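Peptide chain release factor subunit 1 (Methanosarcina mazei, PDB 3IR9) probably directs termination of translation at all three stop codons; this chain is the C-terminal domain of the eRF1-family release factor. Local coordinates at residues L66-D71 against G154-I159; S82-E87 against G104-C109. All blocks are in the same frame, centred on the assembly; numbering follows the deposited sequence.

In the fold
From the N terminus the chain runs through the long helix 10-41, strand 47-49 and helix 51-58 into strand 63-69, the first partner of contact 1. It then leaves the body of the domain along strand 75-81, and contact 2 brings the loop that follows, residues 82-87, against residues 104-109 after the excursion through strand 87-92. This smaller loop lies wholly within the larger one. Strand 113-120 leads back through helices and strand 135-139 until strand 156-160 pairs with strand 63-69, completing contact 1. Contact 1 thus joins central strands of the four-stranded sheet, whereas contact 2 closes the zinc-bearing tip of the three-stranded extension; their centres lie about 33 Å apart.

Contact 1: residues L66-D71 against G154-I159; sequences LLLSED and GGIAAI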
loop_
_atom_site.group_PDB
_atom_site.type_symbol
_atom_site.label_atom_id
_atom_site.label_comp_id
_atom_site.label_asym_id
_atom_site.label_seq_id
_atom_site.Cartn_x
_atom_site.Cartn_y
_atom_site.Cartn_z
ATOM N N LEU A 66 14.493 13.746 14.669
ATOM C CA LEU A 66 13.678 12.688 15.267
ATOM C C LEU A 66 13.421 11.541 14.292
ATOM O O LEU A 66 13.002 11.766 13.158
ATOM C CB LEU A 66 12.346 13.258 15.757
ATOM C CG LEU A 66 11.302 12.276 16.292
ATOM C CD1 LEU A 66 11.797 11.543 17.544
ATOM C CD2 LEU A 66 9.996 13.014 16.563
ATOM N N LEU A 67 13.667 10.311 14.736
ATOM C CA LEU A 67 13.470 9.139 13.884
ATOM C C LEU A 67 12.382 8.189 14.406
ATOM O O LEU A 67 12.443 7.719 15.541
ATOM C CB LEU A 67 14.791 8.387 13.676
ATOM C CG LEU A 67 15.928 9.194 13.036
ATOM C CD1 LEU A 67 16.861 9.760 14.096
ATOM C CD2 LEU A 67 16.715 8.342 12.058
ATOM N N LEU A 68 11.391 7.919 13.558
ATOM C CA LEU A 68 10.266 7.043 13.890
ATOM C C LEU A 68 10.089 5.972 12.803
ATOM O O LEU A 68 10.095 6.288 11.614
ATOM C CB LEU A 68 8.978 7.869 14.035
ATOM C CG LEU A 68 9.044 9.193 14.815
ATOM C CD1 LEU A 68 7.704 9.912 14.829
ATOM C CD2 LEU A 68 9.534 8.969 16.240
ATOM N N SER A 69 9.946 4.709 13.198
ATOM C CA SER A 69 9.733 3.641 12.218
ATOM C C SER A 69 8.328 3.724 11.634
ATOM O O SER A 69 7.401 4.203 12.283
ATOM C CB SER A 69 9.965 2.254 12.829
ATOM O OG SER A 69 9.994 1.249 11.827
ATOM N N GLU A 70 8.180 3.251 10.404
ATOM C CA GLU A 70 6.889 3.245 9.733
ATOM C C GLU A 70 6.026 2.118 10.307
ATOM O O GLU A 70 4.941 1.833 9.805
ATOM C CB GLU A 70 7.101 3.060 8.227
ATOM C CG GLU A 70 5.975 3.547 7.323
ATOM C CD GLU A 70 6.356 3.483 5.848
ATOM O OE1 GLU A 70 7.309 4.184 5.446
ATOM O OE2 GLU A 70 5.709 2.730 5.090
ATOM N N ASP A 71 6.515 1.491 11.375
ATOM C CA ASP A 71 5.846 0.329 11.951
ATOM C C ASP A 71 5.357 0.510 13.384
ATOM O O ASP A 71 4.793 -0.417 13.971
ATOM C CB ASP A 71 6.778 -0.875 11.892
ATOM C CG ASP A 71 6.928 -1.414 10.496
ATOM O OD1 ASP A 71 6.395 -0.779 9.561
ATOM O OD2 ASP A 71 7.568 -2.473 10.339
ATOM N N GLY A 154 13.526 0.387 19.333
ATOM C CA GLY A 154 12.134 0.644 19.652
ATOM C C GLY A 154 11.402 1.375 18.543
ATOM O O GLY A 154 10.232 1.716 18.683
ATOM N N GLY A 155 12.087 1.614 17.432
ATOM C CA GLY A 155 11.467 2.271 16.295
ATOM C C GLY A 155 11.323 3.753 16.536
ATOM O O GLY A 155 10.475 4.412 15.941
ATOM N N ILE A 156 12.166 4.266 17.428
ATOM C CA ILE A 156 12.178 5.671 17.811
ATOM C C ILE A 156 13.600 6.062 18.192
ATOM O O ILE A 156 14.102 5.660 19.237
ATOM C CB ILE A 156 11.289 5.929 19.044
ATOM C CG1 ILE A 156 9.841 5.513 18.779
ATOM C CG2 ILE A 156 11.373 7.390 19.470
ATOM C CD1 ILE A 156 8.903 5.837 19.928
ATOM N N ALA A 157 14.260 6.839 17.346
ATOM C CA ALA A 157 15.618 7.265 17.638
ATOM C C ALA A 157 15.706 8.777 17.540
ATOM O O ALA A 157 14.708 9.447 17.284
ATOM C CB ALA A 157 16.593 6.611 16.686
ATOM N N ALA A 158 16.900 9.316 17.743
ATOM C CA ALA A 158 17.102 10.750 17.617
ATOM C C ALA A 158 18.574 11.135 17.672
ATOM O O ALA A 158 19.348 10.585 18.457
ATOM C CB ALA A 158 16.308 11.508 18.685
ATOM N N ILE A 159 18.951 12.070 16.809
ATOM C CA ILE A 159 20.226 12.751 16.926
ATOM C C ILE A 159 19.962 14.038 17.695
ATOM O O ILE A 159 19.007 14.763 17.407
ATOM C CB ILE A 159 20.815 13.075 15.548
ATOM C CG1 ILE A 159 21.024 11.786 14.749
ATOM C CG2 ILE A 159 22.113 13.848 15.697
ATOM C CD1 ILE A 159 21.230 12.021 13.267
#
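Leu67 and Ala157 form the hydrogen-bonded antiparallel pair at the middle of this contact, which joins the two inner strands of the mixed four-stranded sheet in the alpha/beta core of eRF1 domain 3. Leu67 N reaches Ala157 O at 2.9 Å, and Ala157 N returns a shorter bond to Leu67 O at 2.7 Å. The side chain of Leu67 spans two residues of the other strand. Leu67 CB lies 3.9 Å from Ala157 CB on the same face of the sheet. CG stands anti to the carbonyl carbon (chi1 -59°), and from there Leu67 CD1 extends along the partner strand to lie 3.7 Å from Ala158 CA. Phe36 of helix 10-41 touches Ala157 on this face.

On the other face lie Leu66, Leu68, Ile156 and Ala158. Val54 of helix 51-58 touches Leu66, Ile156 and Ala158, and Phe125 of helix 121-131 touches Leu66 and Ile156. Leu68 and Ile156 are a non-hydrogen-bonded pair whose side chains cross obliquely, Leu68 CD2 meeting Ile156 CG2 at 4.0 Å. Toward the end of strand 66-69 the pairing runs on into Gly155, where a positive phi favours glycine and a CB would come tightly against Ser69 CB. Gly155 O accepts both the bond from Ser69 N at 2.8 Å and a CA-H...O contact from Leu68 CA at 3.3 Å.

Contact 2: residues S82-E87 against G104-C109; sequences SVCGYE and GNCPKC. With ZN (zinc ion), chain C.
The ring of Tyr86 meets Pro107 over one face: Pro107 CD sits 4.0 Å from the ring centroid and 20° off its normal, a CH-pi contact displaced toward the CE2 rim, where the closest pair is Tyr86 CE2 to Pro107 CD at 3.7 Å. The two side chains cross at about a right angle. Cys106 SG and Lys108 CG approach the ring obliquely, the sulfur being 4.6 Å from the centroid in a sulfur-aromatic contact, while Tyr86 OH has a weak hydrogen bond to Asn88 ND2. With CG anti to the backbone N (chi1 180°), Tyr86 extends across the CxxC turn of residues 106-109, and its CB also touches Cys106 SG.

Cys106 SG, which touches Tyr86, is also a ligand of the zinc ion. Cys106 SG and Cys109 SG each bind the metal at 2.3 Å, Cys84 SG binds at a longer 2.6 Å, and Cys81, just before this segment, is the fourth ligand. Two CxxC turns clasping one metal at the end of a three-stranded antiparallel sheet are consistent with a zinc-ribbon-like fold. Val83, between the two cysteines of the first turn, presses CG2 against Cys109 SG at 3.3 Å, a tight fit.

No hydrogen bond joins the two segments directly; the contacts between them are zinc ligation and side-chain packing. Weak N-H...S bonds lie within each segment: Tyr86 N to Cys84 SG, and both Lys108 N and Cys109 N to Cys106 SG. Such donors would help to spread the negative charge of sulfurs that are probably thiolates. Four cysteine ligands are consistent with a structural zinc site.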
loop_
_atom_site.group_PDB
_atom_site.type_symbol
_atom_site.label_atom_id
_atom_site.label_comp_id
_atom_site.label_asym_id
_atom_site.label_seq_id
_atom_site.Cartn_x
_atom_site.Cartn_y
_atom_site.Cartn_z
ATOM N N SER A 82 -10.904 11.858 38.861
ATOM C CA SER A 82 -12.082 12.702 38.740
ATOM C C SER A 82 -12.279 13.664 39.914
ATOM O O SER A 82 -13.155 14.528 39.865
ATOM C CB SER A 82 -13.321 11.825 38.564
ATOM O OG SER A 82 -13.316 10.747 39.482
ATOM N N VAL A 83 -11.478 13.518 40.967
ATOM C CA VAL A 83 -11.579 14.419 42.116
ATOM C C VAL A 83 -10.238 15.035 42.534
ATOM O O VAL A 83 -10.095 16.258 42.570
ATOM C CB VAL A 83 -12.288 13.758 43.329
ATOM C CG1 VAL A 83 -13.480 12.937 42.866
ATOM C CG2 VAL A 83 -11.332 12.895 44.125
ATOM N N CYS A 84 -9.256 14.197 42.844
ATOM C CA CYS A 84 -7.969 14.711 43.289
ATOM C C CYS A 84 -7.047 14.934 42.089
ATOM O O CYS A 84 -7.439 14.721 40.937
ATOM C CB CYS A 84 -7.341 13.815 44.378
ATOM S SG CYS A 84 -6.208 12.501 43.853
ATOM N N GLY A 85 -5.832 15.390 42.359
ATOM C CA GLY A 85 -4.911 15.755 41.302
ATOM C C GLY A 85 -4.117 14.602 40.726
ATOM O O GLY A 85 -3.127 14.818 40.030
ATOM N N TYR A 86 -4.543 13.375 41.001
ATOM C CA TYR A 86 -3.818 12.220 40.479
ATOM C C TYR A 86 -3.895 12.133 38.952
ATOM O O TYR A 86 -4.938 12.411 38.356
ATOM C CB TYR A 86 -4.315 10.910 41.108
ATOM C CG TYR A 86 -3.572 9.700 40.578
ATOM C CD1 TYR A 86 -2.286 9.406 41.014
ATOM C CD2 TYR A 86 -4.141 8.872 39.619
ATOM C CE1 TYR A 86 -1.588 8.317 40.517
ATOM C CE2 TYR A 86 -3.451 7.771 39.118
ATOM C CZ TYR A 86 -2.174 7.499 39.574
ATOM O OH TYR A 86 -1.479 6.407 39.091
ATOM N N GLU A 87 -2.782 11.757 38.325
ATOM C CA GLU A 87 -2.755 11.458 36.892
ATOM C C GLU A 87 -1.626 10.488 36.555
ATOM O O GLU A 87 -0.665 10.340 37.310
ATOM C CB GLU A 87 -2.611 12.734 36.049
ATOM C CG GLU A 87 -1.179 13.012 35.594
ATOM C CD GLU A 87 -1.048 14.269 34.750
ATOM O OE1 GLU A 87 -0.046 14.382 34.012
ATOM O OE2 GLU A 87 -1.937 15.145 34.829
ATOM N N GLY A 104 -9.617 2.393 35.993
ATOM C CA GLY A 104 -10.068 1.856 37.263
ATOM C C GLY A 104 -10.230 2.923 38.334
ATOM O O GLY A 104 -10.870 3.948 38.091
ATOM N N ASN A 105 -9.655 2.677 39.515
ATOM C CA ASN A 105 -9.764 3.586 40.666
ATOM C C ASN A 105 -8.473 4.334 41.013
ATOM O O ASN A 105 -7.373 3.933 40.616
ATOM C CB ASN A 105 -10.235 2.833 41.912
ATOM C CG ASN A 105 -11.688 2.420 41.838
ATOM O OD1 ASN A 105 -12.508 3.086 41.204
ATOM N ND2 ASN A 105 -12.018 1.320 42.503
ATOM N N CYS A 106 -8.620 5.408 41.786
ATOM C CA CYS A 106 -7.491 6.249 42.179
ATOM C C CYS A 106 -6.701 5.645 43.336
ATOM O O CYS A 106 -7.239 5.446 44.420
ATOM C CB CYS A 106 -7.981 7.654 42.555
ATOM S SG CYS A 106 -6.672 8.909 42.679
ATOM N N PRO A 107 -5.414 5.362 43.111
ATOM C CA PRO A 107 -4.585 4.764 44.158
ATOM C C PRO A 107 -4.291 5.797 45.240
ATOM O O PRO A 107 -3.641 5.486 46.234
ATOM C CB PRO A 107 -3.309 4.369 43.405
ATOM C CG PRO A 107 -3.687 4.415 41.941
ATOM C CD PRO A 107 -4.675 5.519 41.851
ATOM N N LYS A 108 -4.793 7.014 45.046
ATOM C CA LYS A 108 -4.597 8.096 46.004
ATOM C C LYS A 108 -5.830 8.342 46.875
ATOM O O LYS A 108 -5.722 8.407 48.098
ATOM C CB LYS A 108 -4.200 9.386 45.283
ATOM C CG LYS A 108 -2.755 9.410 44.845
ATOM C CD LYS A 108 -1.841 9.444 46.057
ATOM C CE LYS A 108 -0.399 9.140 45.682
ATOM N NZ LYS A 108 0.410 8.827 46.892
ATOM N N CYS A 109 -6.996 8.477 46.247
ATOM C CA CYS A 109 -8.221 8.815 46.973
ATOM C C CYS A 109 -9.336 7.797 46.752
ATOM O O CYS A 109 -10.423 7.906 47.328
ATOM C CB CYS A 109 -8.714 10.200 46.567
ATOM S SG CYS A 109 -9.672 10.207 45.048
HETATM ZN ZN ZN C . -8.022 10.634 43.495
#